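Local coordinates for NLP/P60 (Enterococcus faecium, PDB 6B8C), which probably cleaves peptide bonds in the stem peptides of bacterial peptidoglycan, as a secreted NlpC/P60 endopeptidase that generates muropeptides, at residues G99-T104 / P136-S141; A29-E34 / R60-Q65. One frame throughout, in Å; residues are numbered along the deposited sequence.

Interaction 1 (G99-T104 / P136-S141); sequences GSPGGT and PDFAVS
Asp137 sets its CB against Gly99 O at 3.4 Å, at the start of the loop that follows strand 95-98. Its CG stands beside its own backbone N (chi1 -69°), but the carboxylate is modelled too close to Gly99 N for its position to be relied on.

Phe138, next along, does most of the packing. Its CG sits between the backbone N and the carbonyl carbon (chi1 60°), and the ring reaches into the loop by its CE1 and CZ corner. Gly99 O lies near the ring plane, 3.4 Å from Phe138 CE1, an approach to the edge. Pro101 comes in obliquely with CD 3.7 Å from the same Phe138 CE1, while Thr104 lays its methyl CG2 3.6 Å from Phe138 CZ. The other branch of Thr104, OG1, is hydrogen-bonded to Glu79 and Thr75. Pro101 belongs to a type II turn from Ser100 to Gly103, closed by Gly103 N to Ser100 O at 2.7 Å. Phe97 adds its own ring beside Phe138.

From Ala139 onward the strand leaves the loop and runs between strands 83-85 and 95-98. Asp137 and Phe138 both pair with Phe97 through the backbone, which makes a classic beta bulge at the start of strand 138-141 in the six-stranded antiparallel sheet of this NlpC/P60 domain.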
loop_
_atom_site.group_PDB
_atom_site.type_symbol
_atom_site.label_atom_id
_atom_site.label_comp_id
_atom_site.label_asym_id
_atom_site.label_seq_id
_atom_site.Cartn_x
_atom_site.Cartn_y
_atom_site.Cartn_z
ATOM N N GLY A 99 -11.311 1.031 -5.664
ATOM C CA GLY A 99 -12.432 0.128 -5.825
ATOM C C GLY A 99 -13.364 0.171 -4.630
ATOM O O GLY A 99 -13.131 0.858 -3.631
ATOM N N SER A 100 -14.424 -0.585 -4.742
ATOM C CA SER A 100 -15.390 -0.583 -3.655
ATOM C C SER A 100 -15.066 -1.686 -2.651
ATOM O O SER A 100 -14.447 -2.695 -3.008
ATOM C CB SER A 100 -16.801 -0.780 -4.200
ATOM O OG SER A 100 -16.893 -1.972 -4.960
ATOM N N PRO A 101 -15.457 -1.503 -1.380
ATOM C CA PRO A 101 -15.220 -2.550 -0.373
ATOM C C PRO A 101 -15.760 -3.901 -0.814
ATOM O O PRO A 101 -16.932 -4.028 -1.177
ATOM C CB PRO A 101 -15.945 -2.019 0.872
ATOM C CG PRO A 101 -16.811 -0.889 0.386
ATOM C CD PRO A 101 -16.107 -0.320 -0.798
ATOM N N GLY A 102 -14.893 -4.911 -0.803
ATOM C CA GLY A 102 -15.182 -6.206 -1.367
ATOM C C GLY A 102 -14.649 -6.410 -2.768
ATOM O O GLY A 102 -14.467 -7.559 -3.189
ATOM N N GLY A 103 -14.389 -5.327 -3.495
ATOM C CA GLY A 103 -13.903 -5.420 -4.854
ATOM C C GLY A 103 -12.748 -4.483 -5.127
ATOM O O GLY A 103 -12.598 -3.988 -6.249
ATOM N N THR A 104 -11.933 -4.217 -4.108
ATOM C CA THR A 104 -10.755 -3.392 -4.314
ATOM C C THR A 104 -9.807 -4.067 -5.294
ATOM O O THR A 104 -9.618 -5.286 -5.263
ATOM C CB THR A 104 -10.033 -3.123 -2.995
ATOM O OG1 THR A 104 -9.758 -4.365 -2.337
ATOM C CG2 THR A 104 -10.880 -2.236 -2.097
ATOM N N PRO A 136 -7.346 7.352 -4.803
ATOM C CA PRO A 136 -7.905 6.135 -4.210
ATOM C C PRO A 136 -9.338 6.364 -3.767
ATOM O O PRO A 136 -9.799 7.495 -3.602
ATOM C CB PRO A 136 -6.987 5.864 -3.016
ATOM C CG PRO A 136 -6.478 7.210 -2.633
ATOM C CD PRO A 136 -6.391 8.022 -3.902
ATOM N N ASP A 137 -10.050 5.256 -3.576
ATOM C CA ASP A 137 -11.463 5.328 -3.225
ATOM C C ASP A 137 -11.692 5.447 -1.721
ATOM O O ASP A 137 -12.543 6.235 -1.297
ATOM C CB ASP A 137 -12.207 4.115 -3.791
ATOM C CG ASP A 137 -12.303 4.147 -5.309
ATOM O OD1 ASP A 137 -12.875 5.115 -5.857
ATOM O OD2 ASP A 137 -11.790 3.214 -5.960
ATOM N N PHE A 138 -10.965 4.696 -0.894
ATOM C CA PHE A 138 -11.070 4.912 0.554
ATOM C C PHE A 138 -9.725 4.595 1.201
ATOM O O PHE A 138 -8.742 4.305 0.514
ATOM C CB PHE A 138 -12.225 4.101 1.164
ATOM C CG PHE A 138 -12.102 2.612 0.987
ATOM C CD1 PHE A 138 -12.698 1.979 -0.093
ATOM C CD2 PHE A 138 -11.416 1.842 1.914
ATOM C CE1 PHE A 138 -12.598 0.610 -0.254
ATOM C CE2 PHE A 138 -11.311 0.470 1.758
ATOM C CZ PHE A 138 -11.902 -0.145 0.673
ATOM N N ALA A 139 -9.672 4.656 2.532
ATOM C CA ALA A 139 -8.442 4.390 3.255
ATOM C C ALA A 139 -8.753 3.529 4.468
ATOM O O ALA A 139 -9.912 3.305 4.825
ATOM C CB ALA A 139 -7.745 5.691 3.674
ATOM N N VAL A 140 -7.691 3.050 5.108
ATOM C CA VAL A 140 -7.780 2.143 6.244
ATOM C C VAL A 140 -6.694 2.534 7.233
ATOM O O VAL A 140 -5.507 2.552 6.882
ATOM C CB VAL A 140 -7.627 0.669 5.825
ATOM C CG1 VAL A 140 -7.398 -0.205 7.038
ATOM C CG2 VAL A 140 -8.862 0.200 5.066
ATOM N N SER A 141 -7.103 2.877 8.453
ATOM C CA SER A 141 -6.174 3.164 9.534
ATOM C C SER A 141 -5.694 1.866 10.164
ATOM O O SER A 141 -6.455 0.900 10.293
ATOM C CB SER A 141 -6.835 4.044 10.597
ATOM O OG SER A 141 -7.290 5.269 10.050
#

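Interaction 2 (A29-E34 / R60-Q65); sequences AAIVAE and RYVYLQ
Ile31 and Val62 bring the two helices together through their apolar branches. Ile31 CG2 meets Val62 CG1 at 3.7 Å, the two side chains crossing at a slant, and the same Val62 CG1 also lies 3.5 Å from Ile31 O, so one methyl packs on both side chain and backbone of its neighbour. Val62 CG1 is anti to its backbone N, the branch that faces helix 28-36. Ile109 of strand 106-112 touches both Ile31 and Val62, which puts the pair between the helices and the sheet.

A CH-pi contact lies next to it. Ile31 CD1 sits almost squarely above the centre of the Tyr63 ring, 3.8 Å from the centroid and 13° off the normal. Tyr63 OH is hydrogen-bonded to Gly93 O, which helps fix the ring under that methyl.

Glu34 gives both carbon and a carboxylate oxygen to the contact. It slides past Val62 in the opposite direction, Glu34 CG 4.1 Å from Val62 CG1, and a bend at chi2 (74°) turns CD toward Gln65. There Glu34 OE1 comes to 3.3 Å of Gln65 CB and 3.4 Å of Gln65 CG, so the carboxylate rests on the methylenes of the glutamine. Its polar partners follow it closely in the chain: Tyr38 OH bonds to OE1, and Lys37 pairs with OE2 in a salt bridge.

The helix axes approach to 9.3 Å with their directions 123° apart, and no hydrogen bond spans the two segments. The attachment is therefore van der Waals contact of methyls, methylenes and one ring face, with two oxygens, Ile31 O and Glu34 OE1, also touching aliphatic carbon. The buried carboxylate is satisfied by the hydroxyl of Tyr38 and the positive charge of Lys37, which probably help keep it ionised.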
loop_
_atom_site.group_PDB
_atom_site.type_symbol
_atom_site.label_atom_id
_atom_site.label_comp_id
_atom_site.label_asym_id
_atom_site.label_seq_id
_atom_site.Cartn_x
_atom_site.Cartn_y
_atom_site.Cartn_z
ATOM N N ALA A 29 5.643 6.517 10.578
ATOM C CA ALA A 29 6.951 6.891 10.055
ATOM C C ALA A 29 7.800 5.658 9.764
ATOM O O ALA A 29 8.540 5.626 8.775
ATOM C CB ALA A 29 7.663 7.817 11.042
ATOM N N ALA A 30 7.688 4.625 10.604
ATOM C CA ALA A 30 8.465 3.409 10.382
ATOM C C ALA A 30 7.967 2.653 9.155
ATOM O O ALA A 30 8.771 2.115 8.383
ATOM C CB ALA A 30 8.417 2.517 11.623
ATOM N N ILE A 31 6.647 2.604 8.961
ATOM C CA ILE A 31 6.094 1.994 7.755
ATOM C C ILE A 31 6.606 2.716 6.515
ATOM O O ILE A 31 6.998 2.084 5.526
ATOM C CB ILE A 31 4.554 1.995 7.814
ATOM C CG1 ILE A 31 4.053 1.168 9.001
ATOM C CG2 ILE A 31 3.965 1.483 6.502
ATOM C CD1 ILE A 31 4.132 -0.328 8.789
ATOM N N VAL A 32 6.616 4.051 6.553
ATOM C CA VAL A 32 7.091 4.830 5.411
ATOM C C VAL A 32 8.572 4.566 5.156
ATOM O O VAL A 32 9.005 4.397 4.006
ATOM C CB VAL A 32 6.814 6.325 5.645
ATOM C CG1 VAL A 32 7.462 7.167 4.558
ATOM C CG2 VAL A 32 5.317 6.578 5.707
ATOM N N ALA A 33 9.370 4.528 6.226
ATOM C CA ALA A 33 10.802 4.308 6.073
ATOM C C ALA A 33 11.090 2.927 5.501
ATOM O O ALA A 33 12.010 2.761 4.691
ATOM C CB ALA A 33 11.505 4.496 7.416
ATOM N N GLU A 34 10.311 1.920 5.906
ATOM C CA GLU A 34 10.488 0.585 5.344
ATOM C C GLU A 34 10.046 0.537 3.885
ATOM O O GLU A 34 10.692 -0.114 3.056
ATOM C CB GLU A 34 9.715 -0.442 6.171
ATOM C CG GLU A 34 9.831 -1.883 5.674
ATOM C CD GLU A 34 11.187 -2.514 5.970
ATOM O OE1 GLU A 34 11.551 -3.498 5.291
ATOM O OE2 GLU A 34 11.888 -2.029 6.882
ATOM N N ARG A 60 1.921 -5.851 1.936
ATOM C CA ARG A 60 2.039 -6.952 2.882
ATOM C C ARG A 60 3.468 -7.101 3.378
ATOM O O ARG A 60 3.697 -7.318 4.573
ATOM C CB ARG A 60 1.562 -8.255 2.242
ATOM C CG ARG A 60 1.680 -9.454 3.166
ATOM C CD ARG A 60 0.997 -10.686 2.600
ATOM N NE ARG A 60 1.908 -11.529 1.835
ATOM C CZ ARG A 60 2.695 -12.455 2.373
ATOM N NH1 ARG A 60 3.495 -13.179 1.602
ATOM N NH2 ARG A 60 2.686 -12.655 3.687
ATOM N N TYR A 61 4.446 -6.979 2.477
ATOM C CA TYR A 61 5.841 -7.133 2.869
ATOM C C TYR A 61 6.275 -6.022 3.814
ATOM O O TYR A 61 6.978 -6.275 4.799
ATOM C CB TYR A 61 6.727 -7.160 1.624
ATOM C CG TYR A 61 8.138 -7.623 1.897
ATOM C CD1 TYR A 61 9.172 -6.707 2.064
ATOM C CD2 TYR A 61 8.435 -8.977 2.003
ATOM C CE1 TYR A 61 10.463 -7.131 2.320
ATOM C CE2 TYR A 61 9.721 -9.409 2.262
ATOM C CZ TYR A 61 10.731 -8.484 2.420
ATOM O OH TYR A 61 12.014 -8.913 2.674
ATOM N N VAL A 62 5.869 -4.784 3.527
ATOM C CA VAL A 62 6.217 -3.668 4.405
ATOM C C VAL A 62 5.656 -3.901 5.805
ATOM O O VAL A 62 6.369 -3.781 6.815
ATOM C CB VAL A 62 5.724 -2.339 3.806
ATOM C CG1 VAL A 62 5.936 -1.200 4.785
ATOM C CG2 VAL A 62 6.453 -2.056 2.500
ATOM N N TYR A 63 4.367 -4.250 5.885
ATOM C CA TYR A 63 3.764 -4.456 7.197
ATOM C C TYR A 63 4.342 -5.672 7.901
ATOM O O TYR A 63 4.442 -5.679 9.130
ATOM C CB TYR A 63 2.249 -4.568 7.068
ATOM C CG TYR A 63 1.600 -3.219 7.184
ATOM C CD1 TYR A 63 1.478 -2.395 6.078
ATOM C CD2 TYR A 63 1.153 -2.748 8.411
ATOM C CE1 TYR A 63 0.905 -1.150 6.182
ATOM C CE2 TYR A 63 0.578 -1.502 8.526
ATOM C CZ TYR A 63 0.455 -0.708 7.407
ATOM O OH TYR A 63 -0.117 0.537 7.509
ATOM N N LEU A 64 4.748 -6.693 7.147
ATOM C CA LEU A 64 5.378 -7.856 7.756
ATOM C C LEU A 64 6.728 -7.492 8.356
ATOM O O LEU A 64 7.066 -7.939 9.459
ATOM C CB LEU A 64 5.524 -8.958 6.710
ATOM C CG LEU A 64 5.549 -10.404 7.190
ATOM C CD1 LEU A 64 4.713 -10.563 8.447
ATOM C CD2 LEU A 64 5.012 -11.294 6.081
ATOM N N GLN A 65 7.508 -6.673 7.647
ATOM C CA GLN A 65 8.815 -6.273 8.156
ATOM C C GLN A 65 8.686 -5.400 9.397
ATOM O O GLN A 65 9.477 -5.534 10.338
ATOM C CB GLN A 65 9.600 -5.537 7.072
ATOM C CG GLN A 65 9.970 -6.400 5.889
ATOM C CD GLN A 65 10.648 -7.685 6.306
ATOM O OE1 GLN A 65 10.047 -8.759 6.260
ATOM N NE2 GLN A 65 11.905 -7.585 6.721
#

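Interaction 2 is a buried contact and interaction 1 largely a surface one; their centres lie about 20 Å apart on opposite sides of the chain's centre, and they share no element. Interaction 1 joins a glycine-rich loop to the bulged start of strand 138-141; interaction 2 joins one helix to another. Each contact includes an aromatic ring, but Phe138 is approached at its edge by a carbonyl, whereas Tyr63 takes a methyl over its face. Neither has a hydrogen bond between its segments: polar groups in both find their partners outside them, a hydroxyl in interaction 1 and a carboxylate in interaction 2. Strand 106-112, against which both helices pack, follows the loop of interaction 1.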